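PDB 4EWG: beta-ketoacyl synthase, which probably acts as a 3-oxoacyl-[acyl-carrier-protein] synthase, condensing acyl chains with a carrier-protein-bound extender unit in fatty acid or related biosynthesis. Local coordinates for residues 11-16 and 240-245. Residues are numbered along the deposited sequence; the frame is centred on the assembly and turned at random.
Sequences TGMGGV and ATLVLE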
ATOM      1  N   THR A  11      15.867  16.529  -3.998  1.00 16.74           N
ATOM      2  CA  THR A  11      16.053  17.785  -4.790  1.00 17.39           C
ATOM      3  C   THR A  11      14.784  18.636  -4.847  1.00 17.28           C
ATOM      4  O   THR A  11      14.800  19.726  -5.408  1.00 18.01           O
ATOM      5  CB  THR A  11      16.475  17.430  -6.210  1.00 17.52           C
ATOM      6  OG1 THR A  11      15.550  16.464  -6.721  1.00 17.19           O
ATOM      7  CG2 THR A  11      17.837  16.779  -6.206  1.00 17.90           C
ATOM      8  N   GLY A  12      13.690  18.139  -4.251  1.00 16.86           N
ATOM      9  CA  GLY A  12      12.427  18.888  -4.148  1.00 16.68           C
ATOM     10  C   GLY A  12      11.688  18.582  -2.849  1.00 16.59           C
ATOM     11  O   GLY A  12      11.617  17.419  -2.437  1.00 16.48           O
ATOM     12  N   MET A  13      11.168  19.621  -2.179  1.00 16.83           N
ATOM     13  CA  MET A  13      10.337  19.449  -0.969  1.00 16.47           C
ATOM     14  C   MET A  13       9.185  20.434  -1.012  1.00 16.60           C
ATOM     15  O   MET A  13       9.364  21.603  -1.395  1.00 17.46           O
ATOM     16  CB  MET A  13      11.138  19.700   0.324  1.00 16.90           C
ATOM     17  CG  MET A  13      12.500  19.061   0.340  1.00 17.31           C
ATOM     18  SD  MET A  13      13.337  19.067   1.949  1.00 17.89           S
ATOM     19  CE  MET A  13      13.463  20.834   2.255  1.00 18.49           C
ATOM     20  N   GLY A  14       8.010  19.977  -0.603  1.00 16.30           N
ATOM     21  CA  GLY A  14       6.845  20.811  -0.529  1.00 16.36           C
ATOM     22  C   GLY A  14       5.679  20.108   0.138  1.00 16.01           C
ATOM     23  O   GLY A  14       5.649  18.887   0.271  1.00 15.61           O
ATOM     24  N   GLY A  15       4.683  20.889   0.508  1.00 16.38           N
ATOM     25  CA  GLY A  15       3.469  20.355   1.093  1.00 16.19           C
ATOM     26  C   GLY A  15       2.428  21.404   1.436  1.00 16.62           C
ATOM     27  O   GLY A  15       2.609  22.621   1.180  1.00 17.21           O
ATOM     28  N   VAL A  16       1.317  20.902   1.958  1.00 16.10           N
ATOM     29  CA  VAL A  16       0.177  21.674   2.317  1.00 16.60           C
ATOM     30  C   VAL A  16      -0.023  21.368   3.820  1.00 16.16           C
ATOM     31  O   VAL A  16      -0.262  20.234   4.159  1.00 15.49           O
ATOM     32  CB  VAL A  16      -1.022  21.251   1.355  1.00 16.70           C
ATOM     33  CG1 VAL A  16      -2.346  21.416   2.011  1.00 17.33           C
ATOM     34  CG2 VAL A  16      -1.016  22.056   0.044  1.00 17.57           C
ATOM     35  N   ALA A 240       2.639  16.119   2.288  1.00 12.92           N
ATOM     36  CA  ALA A 240       4.024  16.539   2.059  1.00 13.16           C
ATOM     37  C   ALA A 240       4.637  15.557   1.042  1.00 12.76           C
ATOM     38  O   ALA A 240       4.352  14.348   1.078  1.00 12.25           O
ATOM     39  CB  ALA A 240       4.832  16.573   3.371  1.00 13.12           C
ATOM     40  N   THR A 241       5.413  16.099   0.116  1.00 12.58           N
ATOM     41  CA  THR A 241       6.057  15.307  -0.895  1.00 12.47           C
ATOM     42  C   THR A 241       7.539  15.674  -0.948  1.00 12.82           C
ATOM     43  O   THR A 241       7.904  16.877  -0.949  1.00 12.85           O
ATOM     44  CB  THR A 241       5.456  15.575  -2.288  1.00 12.40           C
ATOM     45  OG1 THR A 241       4.041  15.311  -2.284  1.00 12.26           O
ATOM     46  CG2 THR A 241       6.136  14.675  -3.354  1.00 12.39           C
ATOM     47  N   LEU A 242       8.383  14.654  -1.045  1.00 12.65           N
ATOM     48  CA  LEU A 242       9.790  14.857  -1.396  1.00 13.02           C
ATOM     49  C   LEU A 242      10.065  14.298  -2.796  1.00 13.18           C
ATOM     50  O   LEU A 242       9.509  13.247  -3.201  1.00 12.72           O
ATOM     51  CB  LEU A 242      10.714  14.188  -0.406  1.00 13.16           C
ATOM     52  CG  LEU A 242      10.549  14.487   1.069  1.00 13.15           C
ATOM     53  CD1 LEU A 242      11.501  13.575   1.865  1.00 13.15           C
ATOM     54  CD2 LEU A 242      10.870  15.944   1.303  1.00 13.61           C
ATOM     55  N   VAL A 243      10.892  15.025  -3.552  1.00 13.76           N
ATOM     56  CA  VAL A 243      11.416  14.524  -4.821  1.00 14.16           C
ATOM     57  C   VAL A 243      12.770  13.840  -4.500  1.00 14.66           C
ATOM     58  O   VAL A 243      13.723  14.479  -4.079  1.00 15.43           O
ATOM     59  CB  VAL A 243      11.617  15.639  -5.860  1.00 14.32           C
ATOM     60  CG1 VAL A 243      12.267  15.064  -7.095  1.00 14.65           C
ATOM     61  CG2 VAL A 243      10.296  16.340  -6.203  1.00 14.03           C
ATOM     62  N   LEU A 244      12.824  12.547  -4.676  1.00 14.85           N
ATOM     63  CA  LEU A 244      14.053  11.795  -4.492  1.00 15.45           C
ATOM     64  C   LEU A 244      14.635  11.600  -5.863  1.00 15.90           C
ATOM     65  O   LEU A 244      13.893  11.436  -6.849  1.00 15.56           O
ATOM     66  CB  LEU A 244      13.785  10.408  -3.867  1.00 15.06           C
ATOM     67  CG  LEU A 244      13.589  10.258  -2.352  1.00 14.99           C
ATOM     68  CD1 LEU A 244      12.480  11.186  -1.871  1.00 14.71           C
ATOM     69  CD2 LEU A 244      13.245   8.796  -2.022  1.00 14.50           C
ATOM     70  N   GLU A 245      15.961  11.589  -5.937  1.00 16.70           N
ATOM     71  CA  GLU A 245      16.606  11.580  -7.235  1.00 17.34           C
ATOM     72  C   GLU A 245      17.961  10.906  -7.139  1.00 18.11           C
ATOM     73  O   GLU A 245      18.704  11.135  -6.183  1.00 17.92           O
ATOM     74  CB  GLU A 245      16.746  13.004  -7.706  1.00 17.75           C
ATOM     75  CG  GLU A 245      17.370  13.161  -9.078  1.00 18.48           C
ATOM     76  CD  GLU A 245      17.220  14.574  -9.639  1.00 18.67           C
ATOM     77  OE1 GLU A 245      16.620  15.453  -8.964  1.00 18.19           O
ATOM     78  OE2 GLU A 245      17.709  14.803 -10.769  1.00 19.24           O
TER
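The first torsion of Glu245 puts CG anti to its backbone N (chi1 -178°), and its extended chain reaches across to Thr11, whose OG1 sits between the backbone N and the carbonyl carbon (chi1 51°). The two side chains meet at about a right angle, and the hydroxyl donates a 2.7 Å hydrogen bond from Thr11 OG1 to Glu245 OE1. Threonine suits the place because its OG1 gives the carboxylate a donor while its CG2 lies against the same oxygen. Glu245 OE2 is held by Arg253 and His249, so the buried carboxylate, gripped at both oxygens, is probably ionised.

Beside it the strands, antiparallel at 174°, meet in a beta bulge: Thr11 and Gly12 together face Val243. Thr11 N bonds to Val243 O (3.0 Å), while Val243 N bonds to Gly12 O (2.7 Å). Regular pairing follows, with Thr241 N bonded to Gly14 O at 2.8 Å and Gly14 N to Thr241 O at 3.1 Å. At Gly15 the missing CB lets the strands close up: its CA lies 4.0 Å from Ala240 CA, opposite a residue with merely a methyl. A CB on Gly12 would run into Val243 CG2.

On the face of Ala240, Met13 and Leu242 run side by side, CG of Met13 touching CD2 of Leu242 at 3.6 Å; their unbranched and branched apolar chains pack against helices 344-358 (Met13, on Trp350 and Ile353) and 170-183 (Leu242, on Ile175). Thr241 and Val243 face helix 76-92 on the other side, compact beta-branched residues against its alanines, and Thr241 OG1 is satisfied by Tyr109 and Ser85.

Strand 238-246, antiparallel to both neighbours, 8-16 and 189-196, thus lies between helix layers, the 3-2-4-5-1 strand order characteristic of the N-terminal half of the thiolase fold.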